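Local coordinates for protein aromatic amino acid beta-eliminating lyase/threonine aldolase (Exiguobacterium sibiricum, PDB 3LWS) that belongs to the beta-eliminating lyase family of the aminotransferase-like fold and carries pyridoxal phosphate bound covalently to a lysine, at residues Val151-Arg163 with Met182-Leu196. Numbering follows the deposited sequence.
Sequences VAPAFSELETISR and MLPYYEKTAAEIAGL
With chi1 at 179°, Phe155 CG lies opposite the backbone N and beside the carbonyl carbon, which swings the ring off the first turn of helix 155-167 and brings one face of it against Lys188; the lysine bends at chi2 (-78°) and then runs straight, laying its end across the ring. Lys188 CE sits over the centre of this face, 3.7 Å from the Phe155 ring centroid, in a CH-pi contact, and NZ, farther out over the same face, adds a cation-pi interaction at 4.2 Å from the centroid. The ring's edge is packed as well: Ile193 CD1 lies 3.6 Å from Phe155 CD1, and Glu192 O comes in near the ring plane. Leu196 CD1 touches both Phe155 CE1 and Leu158 CB, which meet it from directions roughly at right angles, and also reaches Glu159 CG.

Just before the helix, ahead of the N-cap residue Ala154, Tyr186 OH donates to Pro153 O at 2.6 Å, in the carbonyl plane. Leu158 CD1 and Ala152 CB, the latter 3.4 Å from Tyr186 OH, pack beside this bond. Water joins Ala152 O to Tyr185 OH close by. Farther along, Ser162 OG donates to Leu196 O at 2.5 Å, tilted 16° from the carbonyl plane. Thr189 and Glu192 form a capping box that starts helix 190-194.

Helix 155-167 connects parallel strands 138-142 and 171-176, and helices 179-186 and 190-194 connect 171-176 to 199-203; the contact thus joins two successive beta-alpha-beta crossovers of the mixed sheet. Two side-chain hydroxyls satisfy main-chain carbonyls along an otherwise largely apolar seam, while the aromatic face would probably favour the lysine's charge.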
loop_
_atom_site.group_PDB
_atom_site.type_symbol
_atom_site.label_atom_id
_atom_site.label_comp_id
_atom_site.label_asym_id
_atom_site.label_seq_id
_atom_site.Cartn_x
_atom_site.Cartn_y
_atom_site.Cartn_z
ATOM N N VAL A 151 4.366 -28.383 -4.068
ATOM C CA VAL A 151 4.265 -29.403 -5.097
ATOM C C VAL A 151 3.746 -28.712 -6.367
ATOM O O VAL A 151 2.957 -27.770 -6.260
ATOM C CB VAL A 151 3.277 -30.467 -4.593
ATOM C CG1 VAL A 151 2.943 -31.499 -5.668
ATOM C CG2 VAL A 151 3.836 -31.111 -3.305
ATOM N N ALA A 152 4.167 -29.154 -7.544
ATOM C CA ALA A 152 3.725 -28.496 -8.787
ATOM C C ALA A 152 3.621 -29.503 -9.896
ATOM O O ALA A 152 4.271 -30.541 -9.851
ATOM C CB ALA A 152 4.673 -27.386 -9.177
ATOM N N PRO A 153 2.764 -29.228 -10.879
ATOM C CA PRO A 153 2.646 -30.192 -11.961
ATOM C C PRO A 153 3.859 -30.079 -12.909
ATOM O O PRO A 153 4.582 -29.096 -12.848
ATOM C CB PRO A 153 1.326 -29.822 -12.631
ATOM C CG PRO A 153 0.942 -28.487 -12.119
ATOM C CD PRO A 153 1.743 -28.172 -10.920
ATOM N N ALA A 154 4.085 -31.113 -13.719
ATOM C CA ALA A 154 5.137 -31.116 -14.740
ATOM C C ALA A 154 4.854 -30.017 -15.759
ATOM O O ALA A 154 3.698 -29.627 -15.948
ATOM C CB ALA A 154 5.202 -32.469 -15.440
ATOM N N PHE A 155 5.892 -29.500 -16.408
ATOM C CA PHE A 155 5.699 -28.443 -17.414
ATOM C C PHE A 155 4.704 -28.850 -18.520
ATOM O O PHE A 155 3.919 -28.036 -18.975
ATOM C CB PHE A 155 7.020 -28.018 -18.042
ATOM C CG PHE A 155 6.867 -26.953 -19.107
ATOM C CD1 PHE A 155 6.720 -25.612 -18.751
ATOM C CD2 PHE A 155 6.824 -27.290 -20.451
ATOM C CE1 PHE A 155 6.561 -24.601 -19.727
ATOM C CE2 PHE A 155 6.672 -26.272 -21.438
ATOM C CZ PHE A 155 6.523 -24.940 -21.056
ATOM N N SER A 156 4.754 -30.102 -18.954
ATOM C CA SER A 156 3.855 -30.574 -20.025
ATOM C C SER A 156 2.401 -30.590 -19.549
ATOM O O SER A 156 1.496 -30.340 -20.337
ATOM C CB SER A 156 4.246 -31.962 -20.524
ATOM O OG SER A 156 3.762 -32.974 -19.658
ATOM N N GLU A 157 2.192 -30.888 -18.255
ATOM C CA GLU A 157 0.840 -30.794 -17.682
ATOM C C GLU A 157 0.326 -29.355 -17.759
ATOM O O GLU A 157 -0.805 -29.144 -18.132
ATOM C CB GLU A 157 0.722 -31.303 -16.251
ATOM C CG GLU A 157 -0.765 -31.317 -15.869
ATOM C CD GLU A 157 -1.064 -31.856 -14.521
ATOM O OE1 GLU A 157 -0.178 -32.481 -13.907
ATOM O OE2 GLU A 157 -2.211 -31.630 -14.080
ATOM N N LEU A 158 1.169 -28.376 -17.465
ATOM C CA LEU A 158 0.775 -26.983 -17.569
ATOM C C LEU A 158 0.456 -26.623 -19.011
ATOM O O LEU A 158 -0.448 -25.849 -19.243
ATOM C CB LEU A 158 1.840 -26.045 -17.021
ATOM C CG LEU A 158 2.265 -26.214 -15.567
ATOM C CD1 LEU A 158 3.378 -25.244 -15.285
ATOM C CD2 LEU A 158 1.140 -26.004 -14.596
ATOM N N GLU A 159 1.174 -27.207 -19.969
ATOM C CA GLU A 159 0.927 -26.914 -21.373
ATOM C C GLU A 159 -0.459 -27.399 -21.796
ATOM O O GLU A 159 -1.186 -26.700 -22.499
ATOM C CB GLU A 159 1.985 -27.558 -22.261
ATOM C CG GLU A 159 3.336 -26.902 -22.210
ATOM C CD GLU A 159 4.291 -27.570 -23.191
ATOM O OE1 GLU A 159 4.562 -28.775 -23.056
ATOM O OE2 GLU A 159 4.763 -26.881 -24.096
ATOM N N THR A 160 -0.806 -28.589 -21.335
ATOM C CA THR A 160 -2.102 -29.181 -21.581
ATOM C C THR A 160 -3.241 -28.383 -20.966
ATOM O O THR A 160 -4.281 -28.208 -21.601
ATOM C CB THR A 160 -2.120 -30.636 -21.060
ATOM O OG1 THR A 160 -1.219 -31.408 -21.855
ATOM C CG2 THR A 160 -3.516 -31.255 -21.108
ATOM N N ILE A 161 -3.048 -27.934 -19.723
ATOM C CA ILE A 161 -4.050 -27.104 -19.013
ATOM C C ILE A 161 -4.242 -25.754 -19.722
ATOM O O ILE A 161 -5.357 -25.292 -19.840
ATOM C CB ILE A 161 -3.673 -26.841 -17.514
ATOM C CG1 ILE A 161 -3.776 -28.144 -16.717
ATOM C CG2 ILE A 161 -4.593 -25.758 -16.871
ATOM C CD1 ILE A 161 -3.260 -28.021 -15.336
ATOM N N SER A 162 -3.136 -25.150 -20.171
ATOM C CA SER A 162 -3.155 -23.886 -20.915
ATOM C C SER A 162 -3.931 -23.984 -22.234
ATOM O O SER A 162 -4.731 -23.094 -22.563
ATOM C CB SER A 162 -1.724 -23.460 -21.233
ATOM O OG SER A 162 -1.690 -22.240 -21.908
ATOM N N ARG A 163 -3.700 -25.054 -22.986
ATOM C CA ARG A 163 -4.453 -25.294 -24.236
ATOM C C ARG A 163 -5.928 -25.592 -23.964
ATOM O O ARG A 163 -6.802 -25.113 -24.658
ATOM C CB ARG A 163 -3.831 -26.443 -25.018
ATOM C CG ARG A 163 -4.499 -26.737 -26.400
ATOM C CD ARG A 163 -3.757 -27.840 -27.184
ATOM N NE ARG A 163 -2.342 -27.486 -27.361
ATOM C CZ ARG A 163 -1.335 -27.823 -26.545
ATOM N NH1 ARG A 163 -1.531 -28.572 -25.459
ATOM N NH2 ARG A 163 -0.102 -27.405 -26.823
HETATM N N MSE A 182 10.680 -21.710 -8.724
HETATM C CA MSE A 182 10.341 -22.901 -9.513
HETATM C C MSE A 182 11.154 -23.070 -10.815
HETATM O O MSE A 182 11.132 -24.141 -11.420
HETATM C CB MSE A 182 8.865 -22.884 -9.892
HETATM C CG MSE A 182 7.927 -23.092 -8.765
HETATM SE SE MSE A 182 8.212 -24.801 -7.893
HETATM C CE MSE A 182 8.482 -26.058 -9.333
ATOM N N LEU A 183 11.841 -22.016 -11.247
ATOM C CA LEU A 183 12.533 -22.053 -12.534
ATOM C C LEU A 183 13.692 -23.083 -12.607
ATOM O O LEU A 183 13.809 -23.767 -13.604
ATOM C CB LEU A 183 12.934 -20.631 -12.982
ATOM C CG LEU A 183 11.739 -19.658 -13.107
ATOM C CD1 LEU A 183 12.118 -18.296 -13.677
ATOM C CD2 LEU A 183 10.613 -20.236 -13.918
ATOM N N PRO A 184 14.503 -23.241 -11.541
ATOM C CA PRO A 184 15.532 -24.270 -11.623
ATOM C C PRO A 184 14.964 -25.646 -11.948
ATOM O O PRO A 184 15.460 -26.317 -12.842
ATOM C CB PRO A 184 16.176 -24.220 -10.232
ATOM C CG PRO A 184 15.971 -22.854 -9.804
ATOM C CD PRO A 184 14.633 -22.473 -10.299
ATOM N N TYR A 185 13.883 -26.036 -11.271
ATOM C CA TYR A 185 13.273 -27.352 -11.456
ATOM C C TYR A 185 12.620 -27.511 -12.822
ATOM O O TYR A 185 12.718 -28.557 -13.449
ATOM C CB TYR A 185 12.212 -27.581 -10.378
ATOM C CG TYR A 185 11.337 -28.750 -10.620
ATOM C CD1 TYR A 185 11.739 -30.022 -10.250
ATOM C CD2 TYR A 185 10.108 -28.604 -11.261
ATOM C CE1 TYR A 185 10.947 -31.112 -10.496
ATOM C CE2 TYR A 185 9.310 -29.688 -11.494
ATOM C CZ TYR A 185 9.721 -30.942 -11.106
ATOM O OH TYR A 185 8.899 -32.016 -11.350
ATOM N N TYR A 186 11.917 -26.485 -13.273
ATOM C CA TYR A 186 11.290 -26.570 -14.601
ATOM C C TYR A 186 12.323 -26.512 -15.722
ATOM O O TYR A 186 12.069 -27.018 -16.816
ATOM C CB TYR A 186 10.274 -25.465 -14.811
ATOM C CG TYR A 186 8.949 -25.729 -14.158
ATOM C CD1 TYR A 186 8.305 -26.923 -14.350
ATOM C CD2 TYR A 186 8.319 -24.764 -13.377
ATOM C CE1 TYR A 186 7.092 -27.189 -13.773
ATOM C CE2 TYR A 186 7.053 -25.024 -12.796
ATOM C CZ TYR A 186 6.465 -26.248 -12.989
ATOM O OH TYR A 186 5.253 -26.603 -12.446
ATOM N N GLU A 187 13.471 -25.909 -15.437
ATOM C CA GLU A 187 14.496 -25.624 -16.448
ATOM C C GLU A 187 13.923 -24.697 -17.537
ATOM O O GLU A 187 14.080 -24.926 -18.729
ATOM C CB GLU A 187 15.137 -26.914 -16.983
ATOM C CG GLU A 187 15.784 -27.723 -15.883
ATOM C CD GLU A 187 16.552 -28.960 -16.344
ATOM O OE1 GLU A 187 16.825 -29.131 -17.527
ATOM O OE2 GLU A 187 16.893 -29.786 -15.484
ATOM N N LYS A 188 13.270 -23.630 -17.078
ATOM C CA LYS A 188 12.573 -22.697 -17.940
ATOM C C LYS A 188 12.778 -21.269 -17.450
ATOM O O LYS A 188 13.057 -21.048 -16.285
ATOM C CB LYS A 188 11.079 -23.013 -17.984
ATOM C CG LYS A 188 10.728 -24.317 -18.656
ATOM C CD LYS A 188 10.763 -24.244 -20.164
ATOM C CE LYS A 188 10.338 -25.574 -20.755
ATOM N NZ LYS A 188 10.275 -25.435 -22.220
ATOM N N THR A 189 12.638 -20.302 -18.359
ATOM C CA THR A 189 12.694 -18.891 -18.010
ATOM C C THR A 189 11.346 -18.442 -17.468
ATOM O O THR A 189 10.334 -19.081 -17.689
ATOM C CB THR A 189 12.917 -18.012 -19.230
ATOM O OG1 THR A 189 11.752 -18.093 -20.062
ATOM C CG2 THR A 189 14.191 -18.422 -20.018
ATOM N N ALA A 190 11.318 -17.294 -16.822
ATOM C CA ALA A 190 10.047 -16.738 -16.323
ATOM C C ALA A 190 9.011 -16.529 -17.464
ATOM O O ALA A 190 7.816 -16.801 -17.274
ATOM C CB ALA A 190 10.291 -15.438 -15.544
ATOM N N ALA A 191 9.475 -16.096 -18.650
ATOM C CA ALA A 191 8.578 -15.867 -19.770
ATOM C C ALA A 191 8.008 -17.181 -20.299
ATOM O O ALA A 191 6.825 -17.230 -20.641
ATOM C CB ALA A 191 9.254 -15.064 -20.873
ATOM N N GLU A 192 8.810 -18.257 -20.348
ATOM C CA GLU A 192 8.278 -19.536 -20.852
ATOM C C GLU A 192 7.153 -20.114 -19.947
ATOM O O GLU A 192 6.213 -20.775 -20.429
ATOM C CB GLU A 192 9.399 -20.575 -21.025
ATOM C CG GLU A 192 10.360 -20.256 -22.183
ATOM C CD GLU A 192 11.621 -21.135 -22.212
ATOM O OE1 GLU A 192 12.068 -21.632 -21.144
ATOM O OE2 GLU A 192 12.174 -21.309 -23.322
ATOM N N ILE A 193 7.270 -19.901 -18.642
ATOM C CA ILE A 193 6.237 -20.364 -17.731
ATOM C C ILE A 193 5.060 -19.415 -17.884
ATOM O O ILE A 193 3.955 -19.864 -18.216
ATOM C CB ILE A 193 6.732 -20.472 -16.275
ATOM C CG1 ILE A 193 7.902 -21.484 -16.161
ATOM C CG2 ILE A 193 5.567 -20.912 -15.342
ATOM C CD1 ILE A 193 7.506 -22.979 -16.401
ATOM N N ALA A 194 5.310 -18.116 -17.694
ATOM C CA ALA A 194 4.285 -17.064 -17.801
ATOM C C ALA A 194 3.511 -17.041 -19.119
ATOM O O ALA A 194 2.341 -16.635 -19.129
ATOM C CB ALA A 194 4.872 -15.728 -17.562
ATOM N N GLY A 195 4.159 -17.464 -20.207
ATOM C CA GLY A 195 3.549 -17.514 -21.542
ATOM C C GLY A 195 2.339 -18.424 -21.696
ATOM O O GLY A 195 1.549 -18.239 -22.613
ATOM N N LEU A 196 2.183 -19.388 -20.789
ATOM C CA LEU A 196 1.046 -20.305 -20.787
ATOM C C LEU A 196 -0.253 -19.743 -20.173
ATOM O O LEU A 196 -1.305 -20.384 -20.237
ATOM C CB LEU A 196 1.447 -21.585 -20.059
ATOM C CG LEU A 196 2.633 -22.402 -20.586
ATOM C CD1 LEU A 196 2.734 -23.735 -19.845
ATOM C CD2 LEU A 196 2.582 -22.639 -22.064
HETATM O O HOH W 1 6.050 -32.122 -10.855
#